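Local coordinates for peptidase M16 C-terminal domain-containing protein (Enterococcus faecalis, PDB 3D3Y) that is of unknown function but belongs to the M16 peptidase family, whose fold it carries, and may bind a metal ion, at residues Q104-A109 / E211-P216; K23-L28 / G207-A212. All blocks are in the same frame, centred on the assembly; numbering follows the deposited sequence.

Contact 1. Residues Q104-A109 / E211-P216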
loop_
_atom_site.group_PDB
_atom_site.type_symbol
_atom_site.label_atom_id
_atom_site.label_comp_id
_atom_site.label_asym_id
_atom_site.label_seq_id
_atom_site.Cartn_x
_atom_site.Cartn_y
_atom_site.Cartn_z
ATOM N N GLN A 104 7.407 20.580 25.808
ATOM C CA GLN A 104 8.615 20.040 25.198
ATOM C C GLN A 104 8.154 18.930 24.268
ATOM O O GLN A 104 8.553 17.779 24.417
ATOM C CB GLN A 104 9.568 19.483 26.251
ATOM C CG GLN A 104 10.392 20.525 26.966
ATOM C CD GLN A 104 11.142 21.433 26.013
ATOM O OE1 GLN A 104 11.591 21.002 24.943
ATOM N NE2 GLN A 104 11.274 22.701 26.388
ATOM N N VAL A 105 7.307 19.300 23.309
ATOM C CA VAL A 105 6.497 18.322 22.593
ATOM C C VAL A 105 7.312 17.221 21.902
ATOM O O VAL A 105 6.909 16.061 21.890
ATOM C CB VAL A 105 5.502 18.992 21.598
ATOM C CG1 VAL A 105 6.235 19.451 20.326
ATOM C CG2 VAL A 105 4.362 18.009 21.248
ATOM N N LEU A 106 8.464 17.575 21.342
ATOM C CA LEU A 106 9.268 16.612 20.625
ATOM C C LEU A 106 9.829 15.579 21.582
ATOM O O LEU A 106 9.702 14.375 21.333
ATOM C CB LEU A 106 10.381 17.304 19.841
ATOM C CG LEU A 106 9.912 18.112 18.626
ATOM C CD1 LEU A 106 11.059 18.969 18.101
ATOM C CD2 LEU A 106 9.356 17.190 17.554
ATOM N N ALA A 107 10.394 16.049 22.693
ATOM C CA ALA A 107 10.893 15.145 23.733
ATOM C C ALA A 107 9.795 14.234 24.275
ATOM O O ALA A 107 10.010 13.037 24.482
ATOM C CB ALA A 107 11.577 15.915 24.862
ATOM N N GLU A 108 8.615 14.809 24.472
ATOM C CA GLU A 108 7.487 14.072 25.020
ATOM C C GLU A 108 6.951 13.034 24.014
ATOM O O GLU A 108 6.651 11.881 24.384
ATOM C CB GLU A 108 6.423 15.050 25.506
ATOM C CG GLU A 108 6.923 15.892 26.715
ATOM C CD GLU A 108 5.965 16.992 27.132
ATOM O OE1 GLU A 108 6.052 18.125 26.574
ATOM O OE2 GLU A 108 5.167 16.732 28.047
ATOM N N ALA A 109 6.902 13.402 22.735
ATOM C CA ALA A 109 6.486 12.425 21.711
ATOM C C ALA A 109 7.475 11.274 21.566
ATOM O O ALA A 109 7.060 10.124 21.456
ATOM C CB ALA A 109 6.193 13.118 20.330
ATOM N N GLU A 211 17.429 19.352 13.106
ATOM C CA GLU A 211 18.190 18.130 13.336
ATOM C C GLU A 211 18.855 18.096 14.715
ATOM O O GLU A 211 18.777 17.082 15.415
ATOM C CB GLU A 211 19.257 17.960 12.247
ATOM C CG GLU A 211 19.963 16.623 12.324
ATOM C CD GLU A 211 20.780 16.300 11.108
ATOM O OE1 GLU A 211 21.762 17.019 10.861
ATOM O OE2 GLU A 211 20.450 15.305 10.416
ATOM N N ALA A 212 19.501 19.201 15.089
ATOM C CA ALA A 212 20.232 19.280 16.349
ATOM C C ALA A 212 19.415 18.885 17.590
ATOM O O ALA A 212 19.921 18.159 18.446
ATOM C CB ALA A 212 20.865 20.659 16.525
ATOM N N GLU A 213 18.172 19.350 17.700
ATOM C CA GLU A 213 17.327 18.911 18.818
ATOM C C GLU A 213 16.969 17.428 18.733
ATOM O O GLU A 213 17.020 16.721 19.744
ATOM C CB GLU A 213 16.042 19.739 18.952
ATOM C CG GLU A 213 15.191 19.290 20.173
ATOM C CD GLU A 213 13.936 20.115 20.409
ATOM O OE1 GLU A 213 13.374 20.018 21.537
ATOM O OE2 GLU A 213 13.509 20.851 19.476
ATOM N N LEU A 214 16.623 16.957 17.532
ATOM C CA LEU A 214 16.048 15.611 17.366
ATOM C C LEU A 214 17.036 14.455 17.537
ATOM O O LEU A 214 16.678 13.392 18.040
ATOM C CB LEU A 214 15.346 15.493 16.007
ATOM C CG LEU A 214 13.955 16.146 15.952
ATOM C CD1 LEU A 214 13.525 16.413 14.518
ATOM C CD2 LEU A 214 12.920 15.264 16.675
ATOM N N VAL A 215 18.278 14.646 17.108
ATOM C CA VAL A 215 19.213 13.540 17.141
ATOM C C VAL A 215 19.384 13.010 18.569
ATOM O O VAL A 215 19.250 11.815 18.779
ATOM C CB VAL A 215 20.559 13.867 16.417
ATOM C CG1 VAL A 215 21.556 12.755 16.609
ATOM C CG2 VAL A 215 20.286 14.032 14.935
ATOM N N PRO A 216 19.661 13.892 19.553
ATOM C CA PRO A 216 19.748 13.409 20.944
ATOM C C PRO A 216 18.481 12.683 21.404
ATOM O O PRO A 216 18.581 11.608 22.008
ATOM C CB PRO A 216 19.946 14.689 21.757
ATOM C CG PRO A 216 20.500 15.679 20.795
ATOM C CD PRO A 216 19.943 15.336 19.449
HETATM O O HOH W 1 10.267 19.974 22.195
#
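Gln-104 brings its amide oxygen OE1 to 4.0 Å from Glu-213 OE1, with the amide and carboxylate planes turned 62° apart. The bend of the glutamine chain at chi2 (-53°) carries the amide over to the neighbouring helix. As the N-cap residue of helix 105-118, Gln-104 also has its backbone held: its N-H meets Glu-108 OE1, one turn on, at 2.9 Å and nearly along the C-O axis. That carboxylate oxygen has a second partner in the hydroxyl of Tyr-71. Val-105 gives its N-H to Asp-97 OD1 and turns its side chain to Ile-94 and Tyr-71, so the first turn of the helix rests on strand 85-95. In this M16-related protein, helices 105-118 and 211-219 pack beside each other against the six-stranded mixed sheet, and their N-terminal turns meet where Leu-106 projects. Leu-106 N donates to water 1 at 3.1 Å. The water can donate to Glu-213 OE1, 3.2 Å away, though other acceptors compete for its protons; it links two segments that share no direct hydrogen bond. With CG anti to its own backbone N (chi1 -178°), the extended chain of Glu-213 slants past the side chain of Leu-106; its negative charge, lying near the start of helix 105-118, would probably be favoured by that helix end. The other carboxylate oxygen, Glu-213 OE2, lies against a methyl, 3.4 Å from Leu-106 CD1. The second methyl of Leu-106 faces inward: its CD2 meets Leu-214 CD2 at 4.1 Å, the two leucines crossing at about a right angle. Leu-106 also touches Ile-94 and Leu-217. Ala-107, next in the helix, borders Leu-217, and Ala-109 packs on Met-92 and Ile-94.

Contact 2. Residues K23-L28 / G207-A212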
loop_
_atom_site.group_PDB
_atom_site.type_symbol
_atom_site.label_atom_id
_atom_site.label_comp_id
_atom_site.label_asym_id
_atom_site.label_seq_id
_atom_site.Cartn_x
_atom_site.Cartn_y
_atom_site.Cartn_z
ATOM N N LYS A 23 1.722 23.537 10.940
ATOM C CA LYS A 23 1.680 23.952 12.345
ATOM C C LYS A 23 1.849 22.737 13.259
ATOM O O LYS A 23 1.926 22.867 14.480
ATOM C CB LYS A 23 0.349 24.657 12.652
ATOM C CG LYS A 23 0.110 25.916 11.843
ATOM C CD LYS A 23 -1.188 26.586 12.277
ATOM C CE LYS A 23 -1.571 27.671 11.320
ATOM N NZ LYS A 23 -0.687 28.861 11.460
ATOM N N THR A 24 1.872 21.553 12.657
ATOM C CA THR A 24 2.108 20.328 13.396
ATOM C C THR A 24 3.354 19.642 12.870
ATOM O O THR A 24 3.889 20.021 11.822
ATOM C CB THR A 24 0.958 19.325 13.245
ATOM O OG1 THR A 24 0.829 18.964 11.859
ATOM C CG2 THR A 24 -0.364 19.908 13.791
ATOM N N VAL A 25 3.762 18.600 13.597
ATOM C CA VAL A 25 4.950 17.814 13.293
ATOM C C VAL A 25 4.488 16.368 13.110
ATOM O O VAL A 25 3.794 15.824 13.964
ATOM C CB VAL A 25 5.974 17.903 14.411
ATOM C CG1 VAL A 25 7.177 17.003 14.106
ATOM C CG2 VAL A 25 6.437 19.367 14.586
ATOM N N ARG A 26 4.808 15.780 11.959
ATOM C CA ARG A 26 4.446 14.404 11.701
ATOM C C ARG A 26 5.670 13.577 11.994
ATOM O O ARG A 26 6.800 13.982 11.656
ATOM C CB ARG A 26 4.092 14.218 10.241
ATOM C CG ARG A 26 3.113 15.204 9.727
ATOM C CD ARG A 26 1.766 14.581 9.634
ATOM N NE ARG A 26 0.756 15.576 9.291
ATOM C CZ ARG A 26 -0.546 15.374 9.459
ATOM N NH1 ARG A 26 -0.962 14.198 9.949
ATOM N NH2 ARG A 26 -1.415 16.338 9.149
ATOM N N LEU A 27 5.434 12.418 12.598
ATOM C CA LEU A 27 6.463 11.431 12.852
ATOM C C LEU A 27 6.034 10.102 12.266
ATOM O O LEU A 27 4.846 9.713 12.349
ATOM C CB LEU A 27 6.690 11.242 14.355
ATOM C CG LEU A 27 7.192 12.416 15.203
ATOM C CD1 LEU A 27 6.009 13.238 15.674
ATOM C CD2 LEU A 27 7.946 11.861 16.388
ATOM N N LEU A 28 7.003 9.405 11.676
ATOM C CA LEU A 28 6.774 8.081 11.096
ATOM C C LEU A 28 7.937 7.210 11.468
ATOM O O LEU A 28 9.096 7.570 11.205
ATOM C CB LEU A 28 6.619 8.170 9.580
ATOM C CG LEU A 28 6.635 6.856 8.776
ATOM C CD1 LEU A 28 5.380 5.966 9.062
ATOM C CD2 LEU A 28 6.774 7.226 7.296
ATOM N N GLY A 207 8.330 18.780 9.716
ATOM C CA GLY A 207 7.735 19.932 10.406
ATOM C C GLY A 207 8.779 21.007 10.660
ATOM O O GLY A 207 9.929 20.889 10.177
ATOM N N ASP A 208 8.391 22.043 11.411
ATOM C CA ASP A 208 9.302 23.135 11.742
ATOM C C ASP A 208 10.156 22.683 12.906
ATOM O O ASP A 208 9.910 23.030 14.058
ATOM C CB ASP A 208 8.525 24.413 12.086
ATOM C CG ASP A 208 9.437 25.628 12.305
ATOM O OD1 ASP A 208 10.671 25.546 12.112
ATOM O OD2 ASP A 208 8.895 26.688 12.654
ATOM N N VAL A 209 11.154 21.873 12.576
ATOM C CA VAL A 209 12.053 21.270 13.543
ATOM C C VAL A 209 13.489 21.418 13.031
ATOM O O VAL A 209 13.708 21.670 11.841
ATOM C CB VAL A 209 11.757 19.755 13.726
ATOM C CG1 VAL A 209 10.414 19.538 14.415
ATOM C CG2 VAL A 209 11.797 19.031 12.378
ATOM N N ASN A 210 14.453 21.230 13.928
ATOM C CA ASN A 210 15.866 21.141 13.545
ATOM C C ASN A 210 16.528 19.826 13.965
ATOM O O ASN A 210 16.216 19.254 15.031
ATOM C CB ASN A 210 16.646 22.308 14.123
ATOM C CG ASN A 210 16.808 22.201 15.615
ATOM O OD1 ASN A 210 17.878 21.848 16.105
ATOM N ND2 ASN A 210 15.742 22.484 16.351
ATOM N N GLU A 211 17.429 19.352 13.106
ATOM C CA GLU A 211 18.190 18.130 13.336
ATOM C C GLU A 211 18.855 18.096 14.715
ATOM O O GLU A 211 18.777 17.082 15.415
ATOM C CB GLU A 211 19.257 17.960 12.247
ATOM C CG GLU A 211 19.963 16.623 12.324
ATOM C CD GLU A 211 20.780 16.300 11.108
ATOM O OE1 GLU A 211 21.762 17.019 10.861
ATOM O OE2 GLU A 211 20.450 15.305 10.416
ATOM N N ALA A 212 19.501 19.201 15.089
ATOM C CA ALA A 212 20.232 19.280 16.349
ATOM C C ALA A 212 19.415 18.885 17.590
ATOM O O ALA A 212 19.921 18.159 18.446
ATOM C CB ALA A 212 20.865 20.659 16.525
HETATM O O HOH W 2 5.650 22.124 12.597
#
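Val-25 and Val-209 reach toward each other tip to tip and form the close apolar part of the contact. Both methyls of Val-25 converge on a single methyl of Val-209: CG2 of Val-25 stands 4.0 Å from Val-209 CG1, and the other branch is almost as near. Val-209 can present CG1 this way because that methyl is anti to its carbonyl carbon (chi1 -69°). Ile-94 and Leu-106 also touch Val-25, from strand 85-95 and helix 105-118. Beside it the CA atoms of Val-25 and Gly-207 come within 4.5 Å. Gly-207 is nearly fully extended (phi 162°, psi -173°), angles at which a CB would press on the carbonyl O of the preceding residue and point into Val-25 CG2; its CA is 4.1 Å from Thr-24 O.

Towards the strand ends the pairing gives way to solvent. Water 2 bridges the two backbones, accepting from Asp-208 N at 3.0 Å and able to donate to Thr-24 O, where other acceptors compete. The side chain of Thr-24 points the other way, its OG1 bonded to Asn-93. Exposed Asp-208 centres an inverse gamma turn closed by a weak bond from Val-209 N to Gly-207 O, and Asn-96 holds its carbonyl.

Two residues beyond Thr-24, Arg-26 still pairs with Leu-206 through the backbone, so the water marks where two antiparallel neighbours, strands 24-34 and 200-207, part company. From the end of inner strand 200-207 the chain then turns into helix 211-219, N-capped by Asn-210, within the alpha+beta fold of M16-type domains.

Contacts 1 and 2 lie 9 Å apart between centres and share Glu-211 and Ala-212, the first residues of helix 211-219. Val-209 joins them: its CG1 packs 3.8 Å from Leu-106 CD1 of contact 1, and its CG2 lies equally close to Leu-214 CD1. Leu-106 closes the circuit, its CD2 standing 4.1 Å from Val-25 CG1. One continuous apolar cluster thus ties the ends of strands 24-34 and 200-207 to the beginnings of helices 105-118 and 211-219, with a bridging water at each contact. Both sit well out in the fold: the centres of contacts 1 and 2 lie about 29 and 24 Å from the centre of the chain.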